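Local structure of xylose isomerase-like TIM barrel (2QW5) at residues E201-K204 against Q210-V213; E106-L111 against D167-Y172; S113-T118 against E124-P129; Q23-D28 against L64-N69; R298-P303 against Y315-E320. The protein is probably a sugar isomerase or epimerase built as a TIM barrel, and binds a zinc ion and D-xylose. All coordinates share one frame; numbering follows the deposited sequence.

Interaction 1. Residues E201-K204 against Q210-V213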
# COMPACT_ATOMS: atom_id res chain seq x y z
N GLU A 201 18.74 -16.43 21.80
CA GLU A 201 19.10 -17.48 20.82
C GLU A 201 20.09 -16.97 19.74
O GLU A 201 21.05 -17.67 19.39
CB GLU A 201 17.83 -18.03 20.18
CG GLU A 201 18.05 -19.25 19.23
CD GLU A 201 16.73 -19.93 18.75
OE1 GLU A 201 15.60 -19.56 19.21
OE2 GLU A 201 16.85 -20.85 17.91
N PHE A 202 19.87 -15.75 19.24
CA PHE A 202 20.76 -15.12 18.27
C PHE A 202 22.16 -14.97 18.84
O PHE A 202 23.16 -15.33 18.16
CB PHE A 202 20.22 -13.73 17.83
CG PHE A 202 21.19 -12.96 16.95
CD1 PHE A 202 21.30 -13.25 15.60
CD2 PHE A 202 22.00 -11.97 17.47
CE1 PHE A 202 22.20 -12.56 14.78
CE2 PHE A 202 22.93 -11.26 16.65
CZ PHE A 202 23.00 -11.56 15.30
N LEU A 203 22.22 -14.42 20.05
CA LEU A 203 23.50 -14.19 20.74
C LEU A 203 24.33 -15.43 21.03
O LEU A 203 25.53 -15.30 21.20
CB LEU A 203 23.32 -13.36 21.99
CG LEU A 203 22.89 -11.90 21.75
CD1 LEU A 203 22.46 -11.31 23.04
CD2 LEU A 203 23.96 -11.01 21.11
N LYS A 204 23.71 -16.62 21.08
CA LYS A 204 24.45 -17.87 21.31
C LYS A 204 25.50 -18.07 20.20
O LYS A 204 26.51 -18.74 20.43
CB LYS A 204 23.49 -19.09 21.40
CG LYS A 204 22.47 -19.07 22.58
CD LYS A 204 23.07 -19.46 23.94
CE LYS A 204 22.10 -19.27 25.15
NZ LYS A 204 20.78 -19.91 25.12
N GLN A 210 30.73 -7.92 23.96
CA GLN A 210 30.53 -6.49 23.67
C GLN A 210 29.14 -6.33 22.99
O GLN A 210 28.55 -5.23 23.01
CB GLN A 210 31.63 -5.98 22.74
CG GLN A 210 31.80 -4.46 22.70
CD GLN A 210 32.30 -3.85 24.01
OE1 GLN A 210 32.69 -4.56 24.93
NE2 GLN A 210 32.36 -2.50 24.07
N VAL A 211 28.66 -7.41 22.34
CA VAL A 211 27.35 -7.48 21.71
C VAL A 211 26.36 -8.04 22.73
O VAL A 211 26.36 -9.23 23.04
CB VAL A 211 27.34 -8.32 20.42
CG1 VAL A 211 25.89 -8.34 19.79
CG2 VAL A 211 28.38 -7.78 19.39
N GLY A 212 25.51 -7.17 23.26
CA GLY A 212 24.50 -7.56 24.24
C GLY A 212 23.14 -7.00 23.93
O GLY A 212 22.74 -6.90 22.75
N VAL A 213 22.41 -6.64 24.99
CA VAL A 213 21.01 -6.26 24.84
C VAL A 213 20.61 -4.98 25.55
O VAL A 213 21.24 -4.58 26.52
CB VAL A 213 20.05 -7.40 25.36
CG1 VAL A 213 20.54 -8.75 24.94
CG2 VAL A 213 19.93 -7.39 26.85

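Interaction 2. Residues E106-L111 against D167-Y172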
# COMPACT_ATOMS: atom_id res chain seq x y z
N GLU A 106 29.16 -4.06 3.44
CA GLU A 106 28.73 -2.64 3.42
C GLU A 106 27.90 -2.27 4.66
O GLU A 106 27.97 -1.13 5.14
CB GLU A 106 28.05 -2.30 2.07
CG GLU A 106 29.11 -2.24 0.95
CD GLU A 106 28.56 -2.25 -0.48
OE1 GLU A 106 27.35 -2.01 -0.69
OE2 GLU A 106 29.38 -2.48 -1.42
N ALA A 107 27.14 -3.23 5.18
CA ALA A 107 26.36 -3.06 6.40
C ALA A 107 27.29 -2.93 7.61
O ALA A 107 27.07 -2.10 8.50
CB ALA A 107 25.38 -4.21 6.56
N LEU A 108 28.33 -3.77 7.66
CA LEU A 108 29.37 -3.69 8.71
C LEU A 108 30.06 -2.32 8.73
O LEU A 108 30.27 -1.76 9.82
CB LEU A 108 30.41 -4.78 8.51
CG LEU A 108 31.53 -4.95 9.55
CD1 LEU A 108 30.97 -5.17 10.96
CD2 LEU A 108 32.50 -6.13 9.11
N GLU A 109 30.39 -1.80 7.56
CA GLU A 109 31.03 -0.45 7.49
C GLU A 109 30.10 0.64 7.97
O GLU A 109 30.55 1.60 8.63
CB GLU A 109 31.65 -0.14 6.11
CG GLU A 109 32.81 -1.13 5.73
CD GLU A 109 34.04 -1.15 6.75
OE1 GLU A 109 34.56 -0.05 7.07
OE2 GLU A 109 34.48 -2.27 7.19
N TYR A 110 28.82 0.51 7.63
CA TYR A 110 27.77 1.41 8.11
C TYR A 110 27.71 1.36 9.65
O TYR A 110 27.76 2.39 10.30
CB TYR A 110 26.42 1.09 7.46
CG TYR A 110 25.22 1.66 8.16
CD1 TYR A 110 24.91 3.02 8.10
CD2 TYR A 110 24.39 0.82 8.91
CE1 TYR A 110 23.79 3.53 8.76
CE2 TYR A 110 23.28 1.32 9.58
CZ TYR A 110 22.98 2.67 9.51
OH TYR A 110 21.86 3.11 10.19
N LEU A 111 27.64 0.15 10.20
CA LEU A 111 27.56 -0.01 11.67
C LEU A 111 28.84 0.46 12.37
O LEU A 111 28.74 1.10 13.42
CB LEU A 111 27.15 -1.43 12.04
CG LEU A 111 25.75 -1.86 11.60
CD1 LEU A 111 25.52 -3.43 11.68
CD2 LEU A 111 24.67 -1.18 12.38
N ASP A 167 29.58 -10.23 15.34
CA ASP A 167 30.75 -10.63 16.13
C ASP A 167 31.90 -9.66 15.78
O ASP A 167 32.55 -9.09 16.68
CB ASP A 167 31.12 -12.12 15.85
CG ASP A 167 31.38 -12.93 17.11
OD1 ASP A 167 31.78 -12.37 18.16
OD2 ASP A 167 31.18 -14.19 17.05
N LYS A 168 32.11 -9.44 14.47
CA LYS A 168 33.16 -8.52 13.99
C LYS A 168 32.92 -7.08 14.45
O LYS A 168 33.85 -6.36 14.88
CB LYS A 168 33.32 -8.57 12.46
CG LYS A 168 34.01 -9.84 11.91
CD LYS A 168 35.48 -9.95 12.36
CE LYS A 168 36.18 -11.19 11.81
NZ LYS A 168 35.66 -12.43 12.44
N LEU A 169 31.67 -6.66 14.42
CA LEU A 169 31.30 -5.33 14.94
C LEU A 169 31.57 -5.24 16.45
O LEU A 169 31.97 -4.19 16.93
CB LEU A 169 29.80 -5.02 14.66
CG LEU A 169 29.29 -3.61 15.05
CD1 LEU A 169 29.94 -2.57 14.16
CD2 LEU A 169 27.78 -3.55 14.94
N GLY A 170 31.34 -6.33 17.21
CA GLY A 170 31.63 -6.35 18.66
C GLY A 170 33.13 -6.15 18.95
O GLY A 170 33.54 -5.33 19.79
N GLU A 171 33.97 -6.89 18.24
CA GLU A 171 35.45 -6.74 18.35
C GLU A 171 35.89 -5.32 18.07
O GLU A 171 36.68 -4.77 18.81
CB GLU A 171 36.15 -7.67 17.40
CG GLU A 171 35.96 -9.12 17.82
CD GLU A 171 36.45 -10.14 16.80
OE1 GLU A 171 37.00 -9.77 15.74
OE2 GLU A 171 36.26 -11.34 17.07
N TYR A 172 35.34 -4.73 17.01
CA TYR A 172 35.57 -3.31 16.71
C TYR A 172 35.06 -2.37 17.81
O TYR A 172 35.82 -1.50 18.24
CB TYR A 172 34.94 -2.95 15.38
CG TYR A 172 35.20 -1.52 14.96
CD1 TYR A 172 36.44 -1.16 14.42
CD2 TYR A 172 34.25 -0.51 15.13
CE1 TYR A 172 36.72 0.15 14.06
CE2 TYR A 172 34.53 0.82 14.76
CZ TYR A 172 35.75 1.14 14.21
OH TYR A 172 36.09 2.41 13.83

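Interaction 3. Residues S113-T118 against E124-P129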
# COMPACT_ATOMS: atom_id res chain seq x y z
N SER A 113 30.81 2.86 11.24
CA SER A 113 30.66 4.34 11.19
C SER A 113 29.83 4.85 12.35
O SER A 113 30.14 5.91 12.96
CB SER A 113 29.99 4.80 9.87
OG SER A 113 29.50 6.12 9.98
N ARG A 114 28.74 4.15 12.63
CA ARG A 114 27.85 4.57 13.69
C ARG A 114 28.50 4.33 15.04
O ARG A 114 28.36 5.17 15.94
CB ARG A 114 26.45 3.99 13.52
CG ARG A 114 25.49 4.80 12.59
CD ARG A 114 26.03 5.25 11.23
NE ARG A 114 25.22 6.32 10.66
CZ ARG A 114 25.63 7.24 9.78
NH1 ARG A 114 26.88 7.29 9.33
NH2 ARG A 114 24.76 8.13 9.34
N VAL A 115 29.26 3.24 15.19
CA VAL A 115 30.08 3.04 16.42
C VAL A 115 31.04 4.29 16.58
O VAL A 115 31.16 4.81 17.65
CB VAL A 115 30.90 1.71 16.45
CG1 VAL A 115 31.89 1.68 17.64
CG2 VAL A 115 30.01 0.43 16.49
N ASP A 116 31.74 4.71 15.51
CA ASP A 116 32.63 5.88 15.54
C ASP A 116 31.94 7.15 15.98
O ASP A 116 32.47 7.91 16.79
CB ASP A 116 33.28 6.17 14.18
CG ASP A 116 34.28 5.10 13.74
OD1 ASP A 116 34.72 4.28 14.56
OD2 ASP A 116 34.65 5.12 12.54
N ILE A 117 30.75 7.38 15.43
CA ILE A 117 29.92 8.56 15.82
C ILE A 117 29.54 8.51 17.32
O ILE A 117 29.54 9.53 18.03
CB ILE A 117 28.62 8.60 14.92
CG1 ILE A 117 28.98 8.96 13.48
CG2 ILE A 117 27.51 9.47 15.53
CD1 ILE A 117 27.79 8.81 12.52
N THR A 118 29.17 7.32 17.80
CA THR A 118 28.82 7.12 19.22
C THR A 118 29.98 7.56 20.10
O THR A 118 29.78 8.40 20.97
CB THR A 118 28.42 5.64 19.52
OG1 THR A 118 27.32 5.32 18.69
CG2 THR A 118 27.99 5.46 21.01
N GLU A 124 29.11 5.57 25.32
CA GLU A 124 29.56 4.24 25.61
C GLU A 124 28.49 3.18 25.39
O GLU A 124 28.71 2.01 25.66
CB GLU A 124 30.15 4.28 27.01
CG GLU A 124 31.51 5.15 26.97
CD GLU A 124 32.15 5.48 28.33
OE1 GLU A 124 31.57 6.28 29.13
OE2 GLU A 124 33.27 4.96 28.55
N ILE A 125 27.34 3.59 24.85
CA ILE A 125 26.24 2.70 24.54
C ILE A 125 25.64 3.07 23.17
O ILE A 125 25.22 4.22 22.97
CB ILE A 125 25.12 2.76 25.59
CG1 ILE A 125 25.61 2.30 26.98
CG2 ILE A 125 23.96 1.86 25.18
CD1 ILE A 125 24.60 2.60 28.09
N MSE A 126 25.66 2.10 22.25
CA MSE A 126 24.98 2.20 20.94
C MSE A 126 23.95 1.09 20.97
O MSE A 126 24.32 -0.11 21.10
CB MSE A 126 25.94 1.99 19.78
CG MSE A 126 25.27 2.13 18.41
SE MSE A 126 26.48 2.09 17.00
CE MSE A 126 26.04 0.39 16.15
N MSE A 127 22.68 1.46 20.81
CA MSE A 127 21.57 0.49 20.88
C MSE A 127 20.65 0.57 19.69
O MSE A 127 20.65 1.56 18.98
CB MSE A 127 20.71 0.75 22.12
CG MSE A 127 20.13 2.18 22.16
SE MSE A 127 18.40 2.12 22.82
CE MSE A 127 17.43 1.17 21.44
N GLY A 128 19.89 -0.50 19.46
CA GLY A 128 18.82 -0.46 18.48
C GLY A 128 18.71 -1.72 17.68
O GLY A 128 19.35 -2.71 18.03
N PRO A 129 17.85 -1.71 16.64
CA PRO A 129 17.60 -2.84 15.76
C PRO A 129 18.69 -2.98 14.68
O PRO A 129 18.44 -2.78 13.47
CB PRO A 129 16.22 -2.50 15.19
CG PRO A 129 16.23 -0.99 15.13
CD PRO A 129 17.02 -0.54 16.27

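Interaction 4. Residues Q23-D28 against L64-N69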
# COMPACT_ATOMS: atom_id res chain seq x y z
N GLN A 23 20.63 16.52 13.01
CA GLN A 23 21.15 17.56 12.08
C GLN A 23 22.41 18.22 12.66
O GLN A 23 22.42 19.44 12.91
CB GLN A 23 20.09 18.63 11.83
CG GLN A 23 18.73 18.18 11.38
CD GLN A 23 17.91 19.38 10.85
OE1 GLN A 23 18.35 20.07 9.91
NE2 GLN A 23 16.74 19.62 11.44
N PRO A 24 23.46 17.42 12.92
CA PRO A 24 24.68 17.95 13.58
C PRO A 24 25.38 19.13 12.86
O PRO A 24 26.02 19.95 13.50
CB PRO A 24 25.57 16.71 13.65
CG PRO A 24 25.14 15.87 12.50
CD PRO A 24 23.65 16.00 12.56
N ASP A 25 25.21 19.17 11.55
CA ASP A 25 25.68 20.26 10.64
C ASP A 25 24.82 21.54 10.55
O ASP A 25 25.28 22.54 9.98
CB ASP A 25 25.86 19.71 9.21
CG ASP A 25 24.62 18.97 8.65
OD1 ASP A 25 23.68 18.57 9.40
OD2 ASP A 25 24.63 18.76 7.42
N ASN A 26 23.59 21.51 11.06
CA ASN A 26 22.67 22.65 11.04
C ASN A 26 22.94 23.43 12.33
O ASN A 26 22.52 23.02 13.42
CB ASN A 26 21.24 22.14 10.94
CG ASN A 26 20.18 23.24 10.87
OD1 ASN A 26 20.35 24.35 11.38
ND2 ASN A 26 19.03 22.88 10.30
N LEU A 27 23.60 24.58 12.17
CA LEU A 27 24.06 25.40 13.28
C LEU A 27 22.91 26.01 14.07
O LEU A 27 23.00 26.12 15.30
CB LEU A 27 25.07 26.46 12.78
CG LEU A 27 26.32 25.87 12.07
CD1 LEU A 27 27.23 26.91 11.43
CD2 LEU A 27 27.14 25.01 12.99
N ASP A 28 21.83 26.38 13.39
CA ASP A 28 20.64 26.91 14.07
C ASP A 28 19.90 25.82 14.87
O ASP A 28 19.32 26.10 15.93
CB ASP A 28 19.68 27.57 13.06
CG ASP A 28 20.26 28.85 12.45
OD1 ASP A 28 21.50 28.96 12.30
OD2 ASP A 28 19.46 29.73 12.10
N LEU A 64 31.20 11.91 10.84
CA LEU A 64 32.04 11.81 12.06
C LEU A 64 32.50 13.18 12.52
O LEU A 64 32.41 13.52 13.70
CB LEU A 64 33.23 10.88 11.81
CG LEU A 64 34.12 10.54 13.01
CD1 LEU A 64 33.29 10.06 14.21
CD2 LEU A 64 35.18 9.52 12.61
N GLU A 65 32.88 13.99 11.55
CA GLU A 65 33.28 15.37 11.78
C GLU A 65 32.11 16.20 12.31
O GLU A 65 32.27 16.93 13.27
CB GLU A 65 33.84 15.94 10.47
CG GLU A 65 34.31 17.38 10.52
CD GLU A 65 35.15 17.72 9.30
OE1 GLU A 65 34.66 17.49 8.15
OE2 GLU A 65 36.30 18.19 9.49
N ASN A 66 30.93 16.06 11.72
CA ASN A 66 29.76 16.82 12.20
C ASN A 66 29.36 16.47 13.62
O ASN A 66 29.14 17.35 14.44
CB ASN A 66 28.55 16.64 11.27
CG ASN A 66 28.75 17.29 9.92
OD1 ASN A 66 29.61 18.17 9.74
ND2 ASN A 66 27.96 16.85 8.97
N TYR A 67 29.27 15.17 13.93
CA TYR A 67 28.91 14.76 15.32
C TYR A 67 30.01 15.12 16.34
O TYR A 67 29.71 15.41 17.50
CB TYR A 67 28.51 13.26 15.36
CG TYR A 67 27.13 13.01 14.74
CD1 TYR A 67 25.97 13.34 15.45
CD2 TYR A 67 26.97 12.35 13.51
CE1 TYR A 67 24.69 13.10 14.93
CE2 TYR A 67 25.67 12.10 12.98
CZ TYR A 67 24.55 12.46 13.70
OH TYR A 67 23.30 12.24 13.21
N THR A 68 31.28 15.09 15.90
CA THR A 68 32.40 15.52 16.76
C THR A 68 32.18 17.01 17.07
O THR A 68 32.27 17.42 18.23
CB THR A 68 33.76 15.31 16.08
OG1 THR A 68 33.99 13.91 15.87
CG2 THR A 68 34.90 15.91 16.96
N ASN A 69 31.82 17.79 16.06
CA ASN A 69 31.53 19.21 16.26
C ASN A 69 30.31 19.46 17.14
O ASN A 69 30.27 20.46 17.87
CB ASN A 69 31.39 19.92 14.90
CG ASN A 69 32.70 19.94 14.09
OD1 ASN A 69 33.78 19.69 14.61
ND2 ASN A 69 32.59 20.22 12.81

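Interaction 5. Residues R298-P303 against Y315-E320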
# COMPACT_ATOMS: atom_id res chain seq x y z
N ARG A 298 -3.04 12.64 20.88
CA ARG A 298 -2.58 13.99 20.59
C ARG A 298 -1.07 14.15 20.90
O ARG A 298 -0.50 13.47 21.78
CB ARG A 298 -3.36 15.03 21.39
CG ARG A 298 -4.79 15.12 21.03
CD ARG A 298 -5.43 16.29 21.78
NE ARG A 298 -6.86 16.36 21.49
CZ ARG A 298 -7.42 16.94 20.43
NH1 ARG A 298 -6.71 17.55 19.47
NH2 ARG A 298 -8.75 16.91 20.30
N LYS A 299 -0.46 15.07 20.14
CA LYS A 299 0.94 15.41 20.26
C LYS A 299 1.19 16.14 21.58
O LYS A 299 0.36 16.93 22.03
CB LYS A 299 1.38 16.31 19.09
CG LYS A 299 2.88 16.67 19.04
CD LYS A 299 3.22 17.51 17.83
CE LYS A 299 4.72 17.67 17.65
NZ LYS A 299 5.05 18.61 16.52
N PHE A 300 2.34 15.84 22.20
CA PHE A 300 2.81 16.61 23.36
C PHE A 300 3.57 17.75 22.68
O PHE A 300 4.73 17.60 22.26
CB PHE A 300 3.72 15.81 24.29
CG PHE A 300 3.21 14.44 24.59
CD1 PHE A 300 1.93 14.26 25.10
CD2 PHE A 300 4.03 13.32 24.43
CE1 PHE A 300 1.45 13.01 25.44
CE2 PHE A 300 3.56 12.04 24.77
CZ PHE A 300 2.25 11.89 25.25
N TRP A 301 2.88 18.88 22.52
CA TRP A 301 3.40 19.99 21.73
C TRP A 301 4.74 20.49 22.24
O TRP A 301 4.96 20.58 23.44
CB TRP A 301 2.40 21.13 21.58
CG TRP A 301 1.93 21.73 22.82
CD1 TRP A 301 0.87 21.33 23.54
CD2 TRP A 301 2.43 22.92 23.46
NE1 TRP A 301 0.70 22.14 24.63
CE2 TRP A 301 1.63 23.14 24.59
CE3 TRP A 301 3.50 23.78 23.20
CZ2 TRP A 301 1.85 24.20 25.48
CZ3 TRP A 301 3.72 24.85 24.09
CH2 TRP A 301 2.89 25.04 25.22
N ILE A 302 5.62 20.79 21.30
CA ILE A 302 6.99 21.17 21.60
C ILE A 302 7.06 22.69 21.72
O ILE A 302 6.86 23.37 20.72
CB ILE A 302 7.95 20.63 20.56
CG1 ILE A 302 7.86 19.10 20.49
CG2 ILE A 302 9.39 21.03 20.93
CD1 ILE A 302 8.41 18.50 19.15
N PRO A 303 7.34 23.23 22.93
CA PRO A 303 7.43 24.69 23.09
C PRO A 303 8.44 25.34 22.14
O PRO A 303 9.55 24.84 21.99
CB PRO A 303 7.85 24.86 24.55
CG PRO A 303 7.28 23.68 25.22
CD PRO A 303 7.60 22.58 24.23
N TYR A 315 7.61 19.06 27.65
CA TYR A 315 8.31 19.19 28.92
C TYR A 315 7.49 18.71 30.10
O TYR A 315 8.04 18.12 31.03
CB TYR A 315 8.79 20.63 29.13
CG TYR A 315 9.79 21.10 28.11
CD1 TYR A 315 10.83 20.29 27.67
CD2 TYR A 315 9.77 22.42 27.66
CE1 TYR A 315 11.75 20.71 26.75
CE2 TYR A 315 10.71 22.87 26.72
CZ TYR A 315 11.70 22.02 26.29
OH TYR A 315 12.63 22.43 25.39
N ASP A 316 6.18 18.96 30.06
CA ASP A 316 5.26 18.44 31.07
C ASP A 316 5.38 16.92 31.14
O ASP A 316 5.56 16.37 32.22
CB ASP A 316 3.79 18.81 30.74
CG ASP A 316 3.56 20.32 30.67
OD1 ASP A 316 4.22 21.09 31.40
OD2 ASP A 316 2.70 20.74 29.88
N ILE A 317 5.30 16.26 29.99
CA ILE A 317 5.39 14.79 29.94
C ILE A 317 6.77 14.29 30.42
O ILE A 317 6.84 13.34 31.21
CB ILE A 317 5.01 14.25 28.54
CG1 ILE A 317 3.54 14.59 28.22
CG2 ILE A 317 5.22 12.73 28.41
CD1 ILE A 317 2.50 14.07 29.21
N ALA A 318 7.84 14.96 29.98
CA ALA A 318 9.23 14.62 30.37
C ALA A 318 9.44 14.69 31.89
O ALA A 318 10.03 13.79 32.50
CB ALA A 318 10.24 15.53 29.65
N ASP A 319 8.90 15.74 32.49
CA ASP A 319 9.01 15.94 33.93
C ASP A 319 8.24 14.87 34.70
O ASP A 319 8.77 14.31 35.66
CB ASP A 319 8.53 17.34 34.31
CG ASP A 319 8.90 17.73 35.74
OD1 ASP A 319 9.93 17.25 36.27
OD2 ASP A 319 8.16 18.56 36.30
N GLU A 320 7.00 14.59 34.29
CA GLU A 320 6.20 13.55 34.95
C GLU A 320 6.85 12.18 34.79
O GLU A 320 6.72 11.34 35.68
CB GLU A 320 4.78 13.47 34.37
CG GLU A 320 3.92 14.69 34.61
CD GLU A 320 3.52 14.90 36.07
OE1 GLU A 320 3.33 13.92 36.83
OE2 GLU A 320 3.39 16.08 36.47

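Interaction 1. Residues E201-K204 against Q210-V213
Leu203 on helix 196-203 pushes both of its methyl groups against the first residues of strand 211-216 and carries nearly all of the contact from the helix side. The tight half is at Val211. Leu203 CD2 sits 3.5 Å from Val211 CG1, and the same CD2 lies 3.6 Å from the carbonyl oxygen Val211 O. The other prong, Leu203 CD1, meets Val213 CG1 at 3.7 Å, so the leucine fork spans the strand from one valine to the next, past the peptide of Gly212. On Val211, CG1 stands anti to the backbone N (chi1 -180°), and this turns that methyl, rather than CG2, to the leucine. The side chains of the two valines meet the leucine through methyl groups. Val211 O has its own donor, Arg242 NE, so this carbonyl has a hydrogen-bond donor from outside the two segments. The loose side is at Glu201 and Lys204, which are exposed to solvent and leave the strand alone, while the backbones stay well separated, with Leu203 CA 7.6 Å from Gly212 CA. This joins the last two elements of the beta-alpha-beta unit formed by strand 179-182, helix 196-203 and strand 211-216. Ile182 of the first strand touches both Leu203 and Val211, helix 148-176 covers Phe202, and Leu237 of helix 227-240 packs on Val213.

Interaction 2. Residues E106-L111 against D167-Y172
Leu108 and Leu111 pack against Leu169 in an apolar helix-helix contact within the outer layer of the TIM barrel, where helix 101-120 and helix 148-176 lie side by side. The two short segments run in roughly the same direction, their axes 29° apart and 10.3 Å from each other at closest approach. Leu169 is the wedge. Its CG is anti to the backbone N (chi1 -175°), and both methyls end on Leu111: Leu169 CD2 is 3.6 Å from Leu111 CB, and Leu169 CD1 is 3.7 Å from the same atom. The two side chains meet at about a right angle. Leu108 approaches differently, sliding past Leu169 in the opposite direction until Leu108 CD1 rests 3.8 Å from the backbone atom Leu169 N and 3.9 Å from Leu169 CB. At the outer margin Leu108 CD2 brushes Lys168 CB at 4.2 Å, and the rest of the lysine leads off toward solvent. Three leucines thus do most of the work, with the lysine methylene at the margin. Further along helix 101-120, Leu169 also reaches Lys112 and Val115, while one residue on from Leu169, Gly170 packs against Val211 at the start of strand 211-216.

Interaction 3. Residues S113-T118 against E124-P129
In the beta-alpha-beta unit of strand 83-87, helix 101-120 and strand 125-128, Met126, refined as selenomethionine, reaches up to Arg114, Val115 and Thr118 of the helix. Its CG is anti to the backbone N (chi1 -178°), and the chain runs straight before bending at the last torsion. That lands the selenium on the helix backbone: Met126 SE is 3.5 Å from Val115 N and 3.6 Å from Arg114 C. Met126 CE turns beside Val115 CG2 at 4.0 Å, the two side chains crossing at about a right angle. Thr118 fills in next to the Met126 chain, with Thr118 OG1 3.7 Å from Met126 SE, while its methyl Thr118 CG2 rests 3.6 Å from Ile125 O. Pro129, at the far end of 124-129, touches D-xylose. The threonine hydroxyl is already engaged: Thr118 OG1 donates to Arg114 O over 2.9 Å and is hydrogen-bonded to Thr86 OG1 on the neighbouring strand. Arg114 O thus takes Thr118 N and Thr118 OG1 from opposite faces of its plane. Selenium stands where the natural methionine has sulfur, and either would pack here mainly by dispersion, while the buried hydroxyl is satisfied by the helix and the adjoining strand.

Interaction 4. Residues Q23-D28 against L64-N69
Pro24 dips its CB-CG-CD edge onto the face of the Tyr67 ring, and this CH-pi contact is the centre of the interface between the turn at 23-26 and helix 60-76. Pro24 CG stands 3.6 Å from the ring centroid and only 11° off the ring normal, over the middle of the face. Tyr67 is placed for it by a CG anti to the carbonyl carbon (chi1 -74°), which swings the ring beneath the proline; Pro24 CD follows along the phenol end, 3.8 Å from Tyr67 OH. The pyrrolidine is also wedged against the preceding residue of the helix, with Pro24 CG 3.7 Å from Asn66 CB and Pro24 CB 3.7 Å from Asn66 O. Asp25 adds an outer touch. Its CG occupies the crowded position between backbone N and carbonyl carbon (chi1 53°), and it is the methylene, Asp25 CB, that meets Asn66 ND2 at 3.6 Å; the carboxylate stays too far for a bond. A leucine in place of Tyr67 would probably strip Pro24 of the flat face it rests on and leave the turn less firmly docked. The turn is braced internally: Asn26 ND2 donates to Gln23 OE1 at 2.9 Å, and Asn26 OD1 accepts from Tyr29 N. Tyr67 also touches Ile117 of helix 101-120. The type I turn sits in the loop between strand 11-14 and helix 27-42 and runs into that helix through the N-cap Asn26; Pro24 fastens it to helix 60-76, the next of the TIM barrel.

Interaction 5. Residues R298-P303 against Y315-E320
The backbone of 298-303 runs extended, without regular secondary structure, alongside the start of helix 314-332, bringing Phe300 CA to 7.3 Å from Ile317 CA. Phe300 offers one face of its ring to the isoleucine. Ile317 CG1 sits 3.7 Å from the ring centroid, 18° off the normal and shifted toward the rim, and its shortest approach is the 3.5 Å to Phe300 CD1. Ile317 puts CG1 anti to the carbonyl carbon (chi1 -63°), which turns CG1 to the ring face and leaves Ile317 CG2, 4.1 Å from Phe300 CE2, and Ile317 CD1, equally far from Phe300 CE1, over its margins. A serine in place of Phe300 would probably leave Ile317 without its broad apolar cover and open a gap between loop and helix. The second touch is Pro303 against Tyr315, where Pro303 CG comes obliquely to 3.7 Å from Tyr315 CD2. The hydroxyl of that tyrosine is hydrogen-bonded to His36 ND1, so the ring is touched on its flank by the proline and tied at its phenol end. Phe300 O is bound by Asn284 ND2, and Arg298 forms a salt bridge with Glu153 of a neighbouring subunit. The loop and helix 314-332 follow the last barrel strand and lean on the first barrel helix: Ile302 touches His36, Tyr315 packs on Lys39 and Ala318 on Leu40, all of helix 27-42.

In the fold
Going from the N terminus, interaction 4 comes first, closing the stretch from the turn at 23-28 to helix 60-76, with strand 47-51 inside it. Interaction 2 then opens on helix 101-120 and closes only at helix 148-176; interaction 3, which uses the same helix 101-120 and the following strand, is nested within that loop. Interaction 1 follows in series, a short closure at strand 211-216, and interaction 5 is last, folding the loop 298-303 back onto helix 314-332. None of the contacts cross. Interactions 4, 3, 2 and 1 form a touching series round the barrel: Leu64 packs on Asp116, Tyr172 OH probably hydrogen-bonds Asp116 OD1, and Gln210 meets Gly170. Interaction 5 stands apart, on the opposite side from 1, 2 and 3.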